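Local coordinates for protein putative tagatose-6-phosphate ketose/aldose isomerase (Escherichia coli, PDB 3C3J) that is a putative ketose/aldose isomerase built from two SIS domains, each with a parallel beta sheet flanked by helices, at residues A[55-60]-A[84-89]; A[227-232]-A[279-284]; A[136-141]-A[177-182]. All blocks are in the same frame, centred on the assembly; numbering follows the deposited sequence.

Contact 1 (A[55-60]-A[84-89]); sequences RIILTG and SAVPTT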
loop_
_atom_site.group_PDB
_atom_site.type_symbol
_atom_site.label_atom_id
_atom_site.label_comp_id
_atom_site.label_asym_id
_atom_site.label_seq_id
_atom_site.Cartn_x
_atom_site.Cartn_y
_atom_site.Cartn_z
ATOM N N ARG A 55 -15.921 -6.553 -13.051
ATOM C CA ARG A 55 -14.821 -5.989 -12.246
ATOM C C ARG A 55 -14.348 -4.703 -12.913
ATOM O O ARG A 55 -14.224 -4.638 -14.147
ATOM C CB ARG A 55 -13.659 -6.971 -12.143
ATOM C CG ARG A 55 -13.769 -7.961 -10.997
ATOM C CD ARG A 55 -15.060 -8.741 -10.978
ATOM N NE ARG A 55 -15.154 -9.592 -9.778
ATOM C CZ ARG A 55 -16.257 -10.236 -9.378
ATOM N NH1 ARG A 55 -17.384 -10.166 -10.070
ATOM N NH2 ARG A 55 -16.228 -10.968 -8.267
ATOM N N ILE A 56 -14.077 -3.685 -12.113
ATOM C CA ILE A 56 -13.553 -2.432 -12.633
ATOM C C ILE A 56 -12.217 -2.211 -11.929
ATOM O O ILE A 56 -12.167 -2.126 -10.720
ATOM C CB ILE A 56 -14.487 -1.238 -12.391
ATOM C CG1 ILE A 56 -15.920 -1.496 -12.906
ATOM C CG2 ILE A 56 -13.908 0.019 -13.023
ATOM C CD1 ILE A 56 -16.883 -0.386 -12.564
ATOM N N ILE A 57 -11.135 -2.143 -12.694
ATOM C CA ILE A 57 -9.814 -1.937 -12.119
ATOM C C ILE A 57 -9.290 -0.582 -12.545
ATOM O O ILE A 57 -9.249 -0.281 -13.735
ATOM C CB ILE A 57 -8.828 -3.063 -12.505
ATOM C CG1 ILE A 57 -9.257 -4.365 -11.848
ATOM C CG2 ILE A 57 -7.374 -2.704 -12.092
ATOM C CD1 ILE A 57 -8.419 -5.601 -12.215
ATOM N N LEU A 58 -8.888 0.230 -11.578
ATOM C CA LEU A 58 -8.199 1.487 -11.852
ATOM C C LEU A 58 -6.699 1.207 -11.816
ATOM O O LEU A 58 -6.180 0.699 -10.832
ATOM C CB LEU A 58 -8.553 2.534 -10.793
ATOM C CG LEU A 58 -9.829 3.319 -10.999
ATOM C CD1 LEU A 58 -11.066 2.412 -10.978
ATOM C CD2 LEU A 58 -9.920 4.445 -9.963
ATOM N N THR A 59 -5.999 1.538 -12.894
ATOM C CA THR A 59 -4.582 1.227 -12.980
ATOM C C THR A 59 -3.742 2.402 -13.499
ATOM O O THR A 59 -4.153 3.140 -14.402
ATOM C CB THR A 59 -4.350 -0.054 -13.835
ATOM O OG1 THR A 59 -3.020 -0.538 -13.617
ATOM C CG2 THR A 59 -4.591 0.214 -15.371
ATOM N N GLY A 60 -2.569 2.563 -12.901
ATOM C CA GLY A 60 -1.562 3.525 -13.329
ATOM C C GLY A 60 -0.234 3.161 -12.663
ATOM O O GLY A 60 -0.184 2.265 -11.798
ATOM N N SER A 84 -11.765 -1.524 -7.844
ATOM C CA SER A 84 -10.520 -1.721 -7.119
ATOM C C SER A 84 -9.376 -1.020 -7.863
ATOM O O SER A 84 -9.525 -0.660 -9.015
ATOM C CB SER A 84 -10.199 -3.204 -6.965
ATOM O OG SER A 84 -9.950 -3.816 -8.203
ATOM N N ALA A 85 -8.241 -0.880 -7.189
ATOM C CA ALA A 85 -7.052 -0.286 -7.759
ATOM C C ALA A 85 -5.894 -1.300 -7.767
ATOM O O ALA A 85 -5.579 -1.916 -6.736
ATOM C CB ALA A 85 -6.631 0.956 -6.926
ATOM N N VAL A 86 -5.243 -1.450 -8.911
ATOM C CA VAL A 86 -4.049 -2.298 -9.026
ATOM C C VAL A 86 -3.085 -1.531 -9.894
ATOM O O VAL A 86 -3.411 -1.220 -11.033
ATOM C CB VAL A 86 -4.346 -3.687 -9.698
ATOM C CG1 VAL A 86 -3.090 -4.544 -9.765
ATOM C CG2 VAL A 86 -5.415 -4.433 -8.940
ATOM N N PRO A 87 -1.910 -1.201 -9.368
ATOM C CA PRO A 87 -0.918 -0.467 -10.155
ATOM C C PRO A 87 -0.532 -1.209 -11.422
ATOM O O PRO A 87 -0.511 -2.444 -11.432
ATOM C CB PRO A 87 0.294 -0.391 -9.226
ATOM C CG PRO A 87 -0.224 -0.646 -7.862
ATOM C CD PRO A 87 -1.465 -1.457 -7.988
ATOM N N THR A 88 -0.250 -0.482 -12.497
ATOM C CA THR A 88 0.198 -1.118 -13.725
ATOM C C THR A 88 1.463 -1.912 -13.500
ATOM O O THR A 88 1.678 -2.913 -14.177
ATOM C CB THR A 88 0.435 -0.141 -14.883
ATOM O OG1 THR A 88 1.415 0.830 -14.500
ATOM C CG2 THR A 88 -0.882 0.540 -15.265
ATOM N N THR A 89 2.294 -1.469 -12.562
ATOM C CA THR A 89 3.534 -2.161 -12.261
ATOM C C THR A 89 3.261 -3.573 -11.708
ATOM O O THR A 89 4.006 -4.505 -12.021
ATOM C CB THR A 89 4.414 -1.289 -11.314
ATOM O OG1 THR A 89 3.601 -0.749 -10.264
ATOM C CG2 THR A 89 5.047 -0.113 -12.093
HETATM O O HOH W 1 -12.089 -4.868 -9.207
#
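I57 and L58 pair in parallel with S84 and A85, closing the beta-alpha-beta unit of strand 55-59, helix 63-79 and strand 82-85 at one border of the sheet of a SIS domain. Backbone hydrogen bonds come first: S84 N donates to I56 O, L58 N to S84 O over 2.8 Å with a nearly straight N-H...O angle of 172°, and V86 N to L58 O. Beyond the ladder the two segments stay together through T88 N, 2.8 Å from G60 O and well above that carbonyl's plane. P87 sits at the N-cap of helix 88-93, and the T88 N bond joins the first turn of that helix to G60. CA-H...O contacts, such as A85 CA to L58 O at 3.3 Å, run beside the ladder.

Apolar packing is modest. I57 CG2 meets V86 CB at 4.0 Å on the face shared with S84, while L58 and A85 point to the other, where helix 63-79 packs. One water links I56 O with S84 OG.

T59 supplies the side-chain hydrogen bond. Its OG1 is anti to the backbone N (chi1 -165°), which carries the hydroxyl across to V86; OG1 donates to V86 O over 2.7 Å, in the plane of that carbonyl, while T59 CG2 rests 3.7 Å from T88 CG2.

Contact 2 (A[227-232]-A[279-284]); sequences IVYLGS and VVFVSS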
loop_
_atom_site.group_PDB
_atom_site.type_symbol
_atom_site.label_atom_id
_atom_site.label_comp_id
_atom_site.label_asym_id
_atom_site.label_seq_id
_atom_site.Cartn_x
_atom_site.Cartn_y
_atom_site.Cartn_z
ATOM N N ILE A 227 9.939 13.585 6.474
ATOM C CA ILE A 227 8.572 14.037 6.441
ATOM C C ILE A 227 7.645 12.834 6.380
ATOM O O ILE A 227 7.919 11.864 5.672
ATOM C CB ILE A 227 8.300 15.030 5.275
ATOM C CG1 ILE A 227 6.857 15.530 5.335
ATOM C CG2 ILE A 227 8.608 14.427 3.928
ATOM C CD1 ILE A 227 6.614 16.780 4.517
ATOM N N VAL A 228 6.573 12.897 7.163
ATOM C CA VAL A 228 5.562 11.866 7.171
ATOM C C VAL A 228 4.216 12.514 6.925
ATOM O O VAL A 228 3.822 13.441 7.656
ATOM C CB VAL A 228 5.457 11.098 8.507
ATOM C CG1 VAL A 228 4.450 9.881 8.319
ATOM C CG2 VAL A 228 6.814 10.657 8.983
ATOM N N TYR A 229 3.512 12.015 5.908
ATOM C CA TYR A 229 2.114 12.399 5.689
ATOM C C TYR A 229 1.183 11.298 6.140
ATOM O O TYR A 229 1.411 10.122 5.812
ATOM C CB TYR A 229 1.859 12.700 4.203
ATOM C CG TYR A 229 2.475 13.986 3.688
ATOM C CD1 TYR A 229 1.796 15.202 3.797
ATOM C CD2 TYR A 229 3.687 13.972 3.013
ATOM C CE1 TYR A 229 2.334 16.384 3.284
ATOM C CE2 TYR A 229 4.236 15.130 2.499
ATOM C CZ TYR A 229 3.553 16.340 2.634
ATOM O OH TYR A 229 4.093 17.486 2.111
ATOM N N LEU A 230 0.114 11.676 6.841
ATOM C CA LEU A 230 -0.881 10.729 7.381
ATOM C C LEU A 230 -2.289 11.089 6.933
ATOM O O LEU A 230 -2.686 12.263 6.943
ATOM C CB LEU A 230 -0.830 10.684 8.918
ATOM C CG LEU A 230 0.506 10.381 9.608
ATOM C CD1 LEU A 230 0.436 10.516 11.142
ATOM C CD2 LEU A 230 0.992 8.983 9.214
ATOM N N GLY A 231 -3.037 10.081 6.488
ATOM C CA GLY A 231 -4.438 10.259 6.102
ATOM C C GLY A 231 -5.181 8.940 6.213
ATOM O O GLY A 231 -4.623 7.893 5.903
ATOM N N SER A 232 -6.435 8.992 6.647
ATOM C CA SER A 232 -7.233 7.782 6.840
ATOM C C SER A 232 -7.915 7.354 5.554
ATOM O O SER A 232 -8.256 8.184 4.698
ATOM C CB SER A 232 -8.298 7.970 7.943
ATOM O OG SER A 232 -7.714 8.146 9.222
ATOM N N VAL A 279 2.697 15.665 8.921
ATOM C CA VAL A 279 1.524 16.395 8.433
ATOM C C VAL A 279 0.315 15.470 8.416
ATOM O O VAL A 279 0.354 14.398 7.819
ATOM C CB VAL A 279 1.770 17.007 7.029
ATOM C CG1 VAL A 279 0.526 17.787 6.546
ATOM C CG2 VAL A 279 3.032 17.875 7.029
ATOM N N VAL A 280 -0.762 15.902 9.059
ATOM C CA VAL A 280 -1.970 15.100 9.185
ATOM C C VAL A 280 -3.080 15.720 8.368
ATOM O O VAL A 280 -3.497 16.857 8.628
ATOM C CB VAL A 280 -2.410 14.941 10.654
ATOM C CG1 VAL A 280 -3.689 14.085 10.749
ATOM C CG2 VAL A 280 -1.261 14.346 11.494
ATOM N N PHE A 281 -3.563 14.961 7.390
ATOM C CA PHE A 281 -4.729 15.325 6.595
ATOM C C PHE A 281 -6.003 14.851 7.343
ATOM O O PHE A 281 -6.358 13.666 7.305
ATOM C CB PHE A 281 -4.693 14.658 5.205
ATOM C CG PHE A 281 -3.494 15.024 4.329
ATOM C CD1 PHE A 281 -2.754 16.199 4.510
ATOM C CD2 PHE A 281 -3.174 14.213 3.253
ATOM C CE1 PHE A 281 -1.688 16.497 3.685
ATOM C CE2 PHE A 281 -2.135 14.517 2.400
ATOM C CZ PHE A 281 -1.394 15.666 2.597
ATOM N N VAL A 282 -6.682 15.771 8.027
ATOM C CA VAL A 282 -7.807 15.411 8.865
ATOM C C VAL A 282 -9.084 15.155 8.044
ATOM O O VAL A 282 -9.493 15.980 7.220
ATOM C CB VAL A 282 -8.051 16.507 9.938
ATOM C CG1 VAL A 282 -9.262 16.162 10.844
ATOM C CG2 VAL A 282 -6.796 16.703 10.764
ATOM N N SER A 283 -9.713 14.009 8.279
ATOM C CA SER A 283 -10.952 13.665 7.594
ATOM C C SER A 283 -12.056 14.673 7.885
ATOM O O SER A 283 -12.116 15.243 8.971
ATOM C CB SER A 283 -11.408 12.243 7.968
ATOM O OG SER A 283 -12.605 11.899 7.290
ATOM N N SER A 284 -12.917 14.885 6.894
ATOM C CA SER A 284 -14.172 15.627 7.056
ATOM C C SER A 284 -15.333 14.724 7.459
ATOM O O SER A 284 -16.445 15.198 7.736
ATOM C CB SER A 284 -14.523 16.338 5.747
ATOM O OG SER A 284 -14.741 15.398 4.715
HETATM O O HOH W 2 -7.855 11.348 7.368
#
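Y229 and V279 lie side by side on one face of a parallel strand pair and point the same way, with F281 crossing the tyrosine obliquely further along. The Y229 ring makes both contacts through its CD1-CE1 side: CD1 is 3.7 Å from V279 CB and 3.4 Å from F281 CZ. A chi2 of -87° stands the Y229 ring nearly perpendicular to the CA-CB-CG plane. F281 has a similar first torsion, but its chi2 of -23° turns the ring well away from the perpendicular setting of Y229, and its CE1-CZ end is the part that meets the tyrosine. The two ring planes are inclined at 44°, their centroids 5.5 Å apart.

On the other face L230 CD1 approaches V280 CG2 at 4.2 Å, a looser contact. The backbones hold the register with V279 N donating to V228 O, L230 N to V279 O and F281 N to L230 O, all three between 2.8 and 2.9 Å. Just beyond the ladder, one water accepts from S232 N and donates to F281 O.

These are adjacent inner strands of the second SIS domain, with strand 255-259 beyond 226-231 and strand 307-312 beyond 276-281. Helices 235-249 and 335-356 pack over the aromatic face, F342 stacking on F281, and L230 reaches L295 of helix 288-302 on the other.

Contact 3 (A[136-141]-A[177-182]); sequences LPITCN and TTMMAS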
loop_
_atom_site.group_PDB
_atom_site.type_symbol
_atom_site.label_atom_id
_atom_site.label_comp_id
_atom_site.label_asym_id
_atom_site.label_seq_id
_atom_site.Cartn_x
_atom_site.Cartn_y
_atom_site.Cartn_z
ATOM N N LEU A 136 -11.298 2.043 -20.599
ATOM C CA LEU A 136 -11.508 3.478 -20.547
ATOM C C LEU A 136 -10.194 4.148 -20.135
ATOM O O LEU A 136 -9.976 4.445 -18.971
ATOM C CB LEU A 136 -12.611 3.831 -19.557
ATOM C CG LEU A 136 -13.119 5.297 -19.607
ATOM C CD1 LEU A 136 -14.300 5.385 -20.532
ATOM C CD2 LEU A 136 -13.486 5.796 -18.211
ATOM N N PRO A 137 -9.292 4.366 -21.097
ATOM C CA PRO A 137 -8.119 5.162 -20.754
ATOM C C PRO A 137 -8.460 6.622 -20.469
ATOM O O PRO A 137 -9.315 7.216 -21.140
ATOM C CB PRO A 137 -7.223 5.039 -21.985
ATOM C CG PRO A 137 -7.868 3.980 -22.833
ATOM C CD PRO A 137 -9.283 3.928 -22.498
ATOM N N ILE A 138 -7.810 7.170 -19.447
ATOM C CA ILE A 138 -7.931 8.584 -19.089
ATOM C C ILE A 138 -6.505 9.100 -19.170
ATOM O O ILE A 138 -5.635 8.715 -18.363
ATOM C CB ILE A 138 -8.558 8.765 -17.691
ATOM C CG1 ILE A 138 -9.962 8.153 -17.680
ATOM C CG2 ILE A 138 -8.597 10.245 -17.279
ATOM C CD1 ILE A 138 -10.757 8.233 -16.319
ATOM N N THR A 139 -6.262 9.946 -20.159
ATOM C CA THR A 139 -4.904 10.268 -20.586
ATOM C C THR A 139 -4.752 11.731 -21.065
ATOM O O THR A 139 -5.709 12.356 -21.514
ATOM C CB THR A 139 -4.451 9.245 -21.688
ATOM O OG1 THR A 139 -3.090 9.473 -22.060
ATOM C CG2 THR A 139 -5.353 9.317 -22.933
ATOM N N CYS A 140 -3.530 12.249 -20.965
ATOM C CA CYS A 140 -3.236 13.649 -21.296
ATOM C C CYS A 140 -2.577 13.870 -22.664
ATOM O O CYS A 140 -2.297 15.013 -23.016
ATOM C CB CYS A 140 -2.384 14.292 -20.176
ATOM S SG CYS A 140 -3.107 14.107 -18.508
ATOM N N ASN A 141 -2.401 12.812 -23.460
ATOM C CA ASN A 141 -1.701 12.883 -24.741
ATOM C C ASN A 141 -2.512 12.254 -25.870
ATOM O O ASN A 141 -2.686 11.033 -25.943
ATOM C CB ASN A 141 -0.329 12.191 -24.606
ATOM C CG ASN A 141 0.548 12.328 -25.842
ATOM O OD1 ASN A 141 0.340 13.205 -26.675
ATOM N ND2 ASN A 141 1.582 11.485 -25.929
ATOM N N THR A 177 -4.299 15.311 -10.762
ATOM C CA THR A 177 -5.540 15.855 -10.202
ATOM C C THR A 177 -6.664 15.932 -11.256
ATOM O O THR A 177 -7.838 15.639 -10.949
ATOM C CB THR A 177 -5.315 17.196 -9.482
ATOM O OG1 THR A 177 -4.805 18.167 -10.416
ATOM C CG2 THR A 177 -4.368 16.986 -8.242
ATOM N N THR A 178 -6.327 16.248 -12.502
ATOM C CA THR A 178 -7.373 16.356 -13.514
ATOM C C THR A 178 -7.916 14.979 -13.907
ATOM O O THR A 178 -9.138 14.794 -14.049
ATOM C CB THR A 178 -6.927 17.216 -14.743
ATOM O OG1 THR A 178 -6.381 18.463 -14.275
ATOM C CG2 THR A 178 -8.135 17.486 -15.669
HETATM N N MSE A 179 -7.027 13.993 -14.002
HETATM C CA MSE A 179 -7.445 12.618 -14.244
HETATM C C MSE A 179 -8.325 12.102 -13.114
HETATM O O MSE A 179 -9.329 11.452 -13.382
HETATM C CB MSE A 179 -6.229 11.699 -14.455
HETATM C CG MSE A 179 -5.566 11.930 -15.810
HETATM SE SE MSE A 179 -4.128 10.651 -16.236
HETATM C CE MSE A 179 -3.054 10.867 -14.669
HETATM N N MSE A 180 -7.960 12.421 -11.869
HETATM C CA MSE A 180 -8.721 11.993 -10.719
HETATM C C MSE A 180 -10.139 12.576 -10.694
HETATM O O MSE A 180 -11.113 11.858 -10.475
HETATM C CB MSE A 180 -7.996 12.339 -9.420
HETATM C CG MSE A 180 -8.723 11.804 -8.204
HETATM SE SE MSE A 180 -7.523 11.599 -6.680
HETATM C CE MSE A 180 -6.843 13.469 -6.527
ATOM N N ALA A 181 -10.238 13.884 -10.901
ATOM C CA ALA A 181 -11.532 14.581 -10.962
ATOM C C ALA A 181 -12.379 14.048 -12.104
ATOM O O ALA A 181 -13.589 13.866 -11.952
ATOM C CB ALA A 181 -11.319 16.083 -11.130
ATOM N N SER A 182 -11.738 13.779 -13.243
ATOM C CA SER A 182 -12.456 13.223 -14.401
ATOM C C SER A 182 -13.048 11.835 -14.098
ATOM O O SER A 182 -14.219 11.580 -14.396
ATOM C CB SER A 182 -11.564 13.176 -15.639
ATOM O OG SER A 182 -11.017 14.466 -15.887
#
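I138 faces M179 across a strand-to-helix contact, with strand 136-139 and helix 177-182 running roughly antiparallel at 144° and their axes 8.8 Å apart at closest approach. I138 and M179, the latter modelled as selenomethionine, carry most of it between them, sliding past each other in opposite directions. M179 CG, anti to its own carbonyl carbon (chi1 -73°), lies 3.8 Å from I138 CG2, and the chain continues extended before bending at chi3 (-54°), which places CE. The selenium lies 3.2 Å from I138 O, against the strand's backbone, while CG takes up the I138 side chain. C140 SG adds a looser touch on M179 CG at 4.3 Å.

One turn along the helix, S182 CB stands 4.5 Å from I138 CG2. S182 OG bonds back to T178 O over 2.6 Å, while S182 N reaches that same oxygen from the opposite face of its carbonyl plane. The hydroxyl also bonds to S30 of helix 23-49.

This is layer packing of helix against sheet in the first SIS domain. Strand 133-139 runs between strands 105-111 and 159-160, while helix 174-187 lies among helices 23-49, 63-79 and 335-356, M179 also touching S64 and I67.

In the fold
Contacts 1 and 3 share the five-stranded parallel sheet of the first SIS domain, with centres 14 Å apart; contact 2 belongs to the equivalent sheet of the second, 24 Å from contact 1 and 25 Å from contact 3, centre to centre. Both sheets have strand order 2-1-3-4-5. Contact 1 pairs 55-59 with edge strand 82-85, so it has partly exposed residues, and a hydroxyl bond forms where the ladder gives way to a helix. Contact 2 pairs 226-231 with 276-281 in the interior: its touching residues are all buried, and a backbone ladder is joined by an aromatic and aliphatic cluster on one face. Contact 3, equally buried, joins strand to helix by apolar and selenium contacts instead.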